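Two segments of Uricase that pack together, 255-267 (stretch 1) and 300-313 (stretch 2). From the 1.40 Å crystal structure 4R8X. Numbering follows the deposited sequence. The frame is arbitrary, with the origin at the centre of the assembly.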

# COMPACT_ATOMS: atom_id res chain seq x y z
N ILE D 255 20.32 24.21 9.55
CA ILE D 255 19.91 23.53 10.77
C ILE D 255 21.04 23.58 11.82
O ILE D 255 20.81 23.91 12.98
CB ILE D 255 19.49 22.06 10.50
CG1 ILE D 255 18.25 21.99 9.59
CG2 ILE D 255 19.23 21.33 11.80
CD1 ILE D 255 18.05 20.64 8.94
N LEU D 256 22.25 23.25 11.39
CA LEU D 256 23.42 23.32 12.26
C LEU D 256 23.66 24.73 12.82
O LEU D 256 24.07 24.90 13.97
CB LEU D 256 24.65 22.81 11.52
CG LEU D 256 24.59 21.31 11.17
CD1 LEU D 256 25.68 20.90 10.20
CD2 LEU D 256 24.64 20.45 12.43
N ASP D 257 23.40 25.74 11.99
CA ASP D 257 23.54 27.14 12.39
C ASP D 257 22.55 27.51 13.50
O ASP D 257 22.91 28.14 14.50
CB ASP D 257 23.32 28.04 11.17
CG ASP D 257 24.05 29.37 11.27
OD1 ASP D 257 24.69 29.66 12.30
OD2 ASP D 257 23.98 30.14 10.28
N ARG D 258 21.29 27.12 13.31
CA ARG D 258 20.25 27.42 14.28
C ARG D 258 20.40 26.62 15.56
O ARG D 258 20.02 27.08 16.64
CB ARG D 258 18.87 27.15 13.69
CG ARG D 258 18.51 28.03 12.53
CD ARG D 258 18.65 29.51 12.88
NE ARG D 258 18.30 30.32 11.73
CZ ARG D 258 18.93 31.43 11.35
NH1 ARG D 258 19.97 31.88 12.04
NH2 ARG D 258 18.52 32.08 10.28
N PHE D 259 20.95 25.41 15.45
CA PHE D 259 21.07 24.53 16.61
C PHE D 259 22.52 24.08 16.82
O PHE D 259 22.90 22.99 16.40
CB PHE D 259 20.13 23.33 16.47
CG PHE D 259 18.69 23.72 16.26
CD1 PHE D 259 17.99 24.36 17.28
CD2 PHE D 259 18.04 23.45 15.06
CE1 PHE D 259 16.66 24.72 17.11
CE2 PHE D 259 16.71 23.82 14.89
CZ PHE D 259 16.02 24.45 15.91
N PRO D 260 23.33 24.91 17.48
CA PRO D 260 24.75 24.62 17.70
C PRO D 260 24.99 23.34 18.50
O PRO D 260 26.09 22.79 18.46
CB PRO D 260 25.24 25.83 18.50
CG PRO D 260 24.30 26.92 18.19
CD PRO D 260 22.96 26.26 17.97
N GLN D 261 23.97 22.89 19.22
CA GLN D 261 24.10 21.71 20.06
C GLN D 261 23.99 20.39 19.27
O GLN D 261 24.14 19.31 19.83
CB GLN D 261 23.12 21.75 21.25
CG GLN D 261 21.67 21.38 20.92
CD GLN D 261 20.85 22.55 20.40
OE1 GLN D 261 21.37 23.45 19.75
NE2 GLN D 261 19.55 22.53 20.69
N LEU D 262 23.72 20.50 17.97
CA LEU D 262 23.72 19.33 17.09
C LEU D 262 25.10 19.11 16.48
O LEU D 262 25.77 20.07 16.10
CB LEU D 262 22.69 19.50 15.96
CG LEU D 262 21.23 19.69 16.35
CD1 LEU D 262 20.36 19.75 15.10
CD2 LEU D 262 20.79 18.56 17.27
N THR D 263 25.54 17.85 16.38
CA THR D 263 26.83 17.55 15.77
C THR D 263 26.71 17.27 14.28
O THR D 263 27.65 17.51 13.53
CB THR D 263 27.50 16.32 16.41
OG1 THR D 263 26.62 15.19 16.29
CG2 THR D 263 27.83 16.58 17.86
N GLU D 264 25.55 16.77 13.86
CA GLU D 264 25.35 16.45 12.46
C GLU D 264 23.89 16.41 12.08
O GLU D 264 23.01 16.17 12.92
CB GLU D 264 26.01 15.11 12.11
CG GLU D 264 25.24 13.88 12.57
CD GLU D 264 25.60 12.61 11.80
OE1 GLU D 264 24.72 12.03 11.14
OE2 GLU D 264 26.77 12.18 11.87
N VAL D 265 23.64 16.64 10.80
CA VAL D 265 22.33 16.46 10.19
C VAL D 265 22.50 15.52 9.01
O VAL D 265 23.41 15.68 8.21
CB VAL D 265 21.77 17.81 9.71
CG1 VAL D 265 20.42 17.60 9.04
CG2 VAL D 265 21.63 18.78 10.88
N ASN D 266 21.60 14.55 8.88
CA ASN D 266 21.71 13.59 7.79
C ASN D 266 20.45 13.60 6.93
O ASN D 266 19.37 13.97 7.40
CB ASN D 266 22.03 12.18 8.30
CG ASN D 266 21.14 11.76 9.45
OD1 ASN D 266 19.96 11.49 9.26
ND2 ASN D 266 21.71 11.71 10.65
N PHE D 267 20.60 13.22 5.67
CA PHE D 267 19.51 13.30 4.70
C PHE D 267 19.39 12.01 3.92
O PHE D 267 20.40 11.40 3.55
CB PHE D 267 19.77 14.42 3.70
CG PHE D 267 19.74 15.78 4.29
CD1 PHE D 267 20.89 16.35 4.83
CD2 PHE D 267 18.57 16.51 4.31
CE1 PHE D 267 20.85 17.62 5.38
CE2 PHE D 267 18.53 17.78 4.85
CZ PHE D 267 19.67 18.34 5.38
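Stretch 2 300-313: GFSVHQEDLAREKA

Stretch 2 enters as a β-strand, residues 300-304, and continues directly into a helix, 305-312. The strand lies beside the strand at the end of stretch 1, with the two axes 4.6 Å apart at closest approach and their N-to-C directions at 165°, so the pairing is antiparallel. Glu264 pairs with His304, Val265 with Val303, Asn266 with Ser302 and Phe267 with Phe301. The hydrogen-bonded pairs have their CA atoms more than 5 Å apart: Val265 CA to Val303 CA is 5.3 Å and Phe267 CA to Phe301 CA is 5.2 Å. In the alternate pairs the chains draw closer, Glu264 CA lying 4.4 Å from His304 CA and Asn266 CA 4.1 Å from Ser302 CA.

Val265 and Val303 exchange both backbone hydrogen bonds, Val265 N to Val303 O at 2.9 Å and Val303 N to Val265 O at 2.8 Å. The next such pair is less even, with Phe267 N to Phe301 O at 2.8 Å and Phe301 N to Phe267 O at 3.2 Å. The ladder ends near the corner at Thr263, where Gln305 N makes a weak hydrogen bond of 3.4 Å to Thr263 O. His304 occupies the N-cap position, and from there the helix runs past the helical start of stretch 1, bringing Leu308 CA within 7.2 Å of Asp257 CA.

The side chains of Val265, Phe267, Phe301 and Val303 share one face of the sheet. There Phe267 CE1 approaches Val303 CG2 at 4.1 Å, at the edge of the phenyl ring, while Leu256 CD1 lies 3.7 Å from Val303 CG1. Leu256 thus joins the helical part of stretch 1 to the strand pair, and Leu308 extends this apolar contact, its CD2 packing 3.6 Å from Asp257 CA and 4.3 Å from Leu256 CB.

Glu264, Asn266, Ser302 and His304 occupy the other, more polar face. Glu264 OE2 comes within 3.4 Å of His304 CE1, and Glu264 OE1 accepts a hydrogen bond from Asn266 ND2 at 3.1 Å. Ser302 OG and His304 NE2 are hydrogen-bonded at 2.8 Å.

Gln305 has the largest area covered by stretch 1. Its chi1 and chi2 are both m, and its amide NE2 donates to Leu262 O at 2.8 Å and to Leu256 O at 3.2 Å, tying the helix of stretch 1 and the last residue of its Phe259 to Leu262 turn to one side chain. Farther along, the extended Lys312 side chain closes the contact with a salt bridge from NZ to Asp257 OD1 at 2.8 Å.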

# COMPACT_ATOMS: atom_id res chain seq x y z
N GLY D 300 22.06 10.34 -0.29
CA GLY D 300 22.30 10.17 1.13
C GLY D 300 23.49 11.05 1.50
O GLY D 300 24.51 11.02 0.82
N PHE D 301 23.36 11.85 2.55
CA PHE D 301 24.40 12.83 2.85
C PHE D 301 24.32 13.30 4.29
O PHE D 301 23.23 13.45 4.84
CB PHE D 301 24.26 14.03 1.91
CG PHE D 301 25.46 14.93 1.88
CD1 PHE D 301 26.64 14.52 1.29
CD2 PHE D 301 25.40 16.20 2.42
CE1 PHE D 301 27.75 15.35 1.25
CE2 PHE D 301 26.50 17.04 2.39
CZ PHE D 301 27.67 16.62 1.80
N SER D 302 25.47 13.53 4.91
CA SER D 302 25.50 14.15 6.23
C SER D 302 26.32 15.44 6.22
O SER D 302 27.35 15.54 5.54
CB SER D 302 26.03 13.18 7.29
OG SER D 302 27.36 12.78 7.03
N VAL D 303 25.83 16.42 6.97
CA VAL D 303 26.45 17.73 7.12
C VAL D 303 26.83 17.89 8.60
O VAL D 303 26.08 17.48 9.48
CB VAL D 303 25.48 18.85 6.69
CG1 VAL D 303 26.19 20.19 6.61
CG2 VAL D 303 24.85 18.51 5.35
N HIS D 304 28.01 18.45 8.86
CA HIS D 304 28.57 18.46 10.20
C HIS D 304 28.96 19.88 10.59
O HIS D 304 29.12 20.73 9.72
CB HIS D 304 29.78 17.52 10.25
CG HIS D 304 29.45 16.13 9.80
ND1 HIS D 304 29.29 15.08 10.68
CD2 HIS D 304 29.21 15.62 8.57
CE1 HIS D 304 28.99 13.98 10.01
NE2 HIS D 304 28.93 14.28 8.73
N GLN D 305 29.09 20.15 11.88
CA GLN D 305 29.45 21.50 12.32
C GLN D 305 30.73 22.03 11.66
O GLN D 305 30.84 23.22 11.39
CB GLN D 305 29.58 21.58 13.85
CG GLN D 305 28.24 21.48 14.60
CD GLN D 305 27.34 22.69 14.38
OE1 GLN D 305 27.71 23.65 13.72
NE2 GLN D 305 26.14 22.65 14.96
N GLU D 306 31.66 21.13 11.37
CA GLU D 306 32.90 21.51 10.68
C GLU D 306 32.62 22.08 9.29
O GLU D 306 33.36 22.95 8.82
CB GLU D 306 33.87 20.33 10.61
CG GLU D 306 34.45 19.89 11.96
CD GLU D 306 33.49 19.07 12.81
OE1 GLU D 306 32.41 18.67 12.32
OE2 GLU D 306 33.83 18.82 13.99
N ASP D 307 31.56 21.61 8.64
CA ASP D 307 31.15 22.15 7.35
C ASP D 307 30.70 23.59 7.50
O ASP D 307 31.08 24.46 6.71
CB ASP D 307 30.03 21.32 6.72
CG ASP D 307 30.48 19.92 6.34
OD1 ASP D 307 31.59 19.79 5.77
OD2 ASP D 307 29.74 18.96 6.63
N LEU D 308 29.88 23.85 8.51
CA LEU D 308 29.38 25.20 8.74
C LEU D 308 30.53 26.15 9.06
O LEU D 308 30.59 27.27 8.55
CB LEU D 308 28.37 25.19 9.89
CG LEU D 308 27.74 26.54 10.20
CD1 LEU D 308 26.89 27.04 9.03
CD2 LEU D 308 26.92 26.45 11.47
N ALA D 309 31.47 25.68 9.88
CA ALA D 309 32.63 26.49 10.21
C ALA D 309 33.45 26.83 8.96
O ALA D 309 33.93 27.95 8.80
CB ALA D 309 33.49 25.80 11.25
N ARG D 310 33.60 25.85 8.07
CA ARG D 310 34.31 26.07 6.82
C ARG D 310 33.61 27.11 5.95
O ARG D 310 34.27 27.96 5.37
CB ARG D 310 34.49 24.77 6.04
CG ARG D 310 35.70 23.96 6.48
CD ARG D 310 35.95 22.77 5.58
NE ARG D 310 34.97 21.70 5.82
CZ ARG D 310 35.11 20.75 6.73
NH1 ARG D 310 36.19 20.72 7.51
NH2 ARG D 310 34.18 19.82 6.88
N GLU D 311 32.28 27.04 5.87
CA GLU D 311 31.53 28.01 5.08
C GLU D 311 31.67 29.42 5.65
O GLU D 311 31.88 30.38 4.91
CB GLU D 311 30.04 27.61 4.96
CG GLU D 311 29.78 26.32 4.17
CD GLU D 311 30.21 26.42 2.72
OE1 GLU D 311 30.19 27.53 2.15
OE2 GLU D 311 30.57 25.38 2.14
N LYS D 312 31.59 29.54 6.98
CA LYS D 312 31.72 30.84 7.63
C LYS D 312 33.13 31.42 7.54
O LYS D 312 33.31 32.63 7.65
CB LYS D 312 31.25 30.77 9.09
CG LYS D 312 29.75 30.51 9.23
CD LYS D 312 29.25 30.76 10.65
CE LYS D 312 27.75 30.51 10.73
NZ LYS D 312 27.14 30.94 12.02
N ALA D 313 34.12 30.57 7.30
CA ALA D 313 35.51 31.03 7.21
C ALA D 313 35.92 31.32 5.77
O ALA D 313 37.03 31.80 5.52
CB ALA D 313 36.46 30.01 7.82
O HOH W 1 26.25 26.31 14.93
O HOH W 2 29.88 18.21 14.34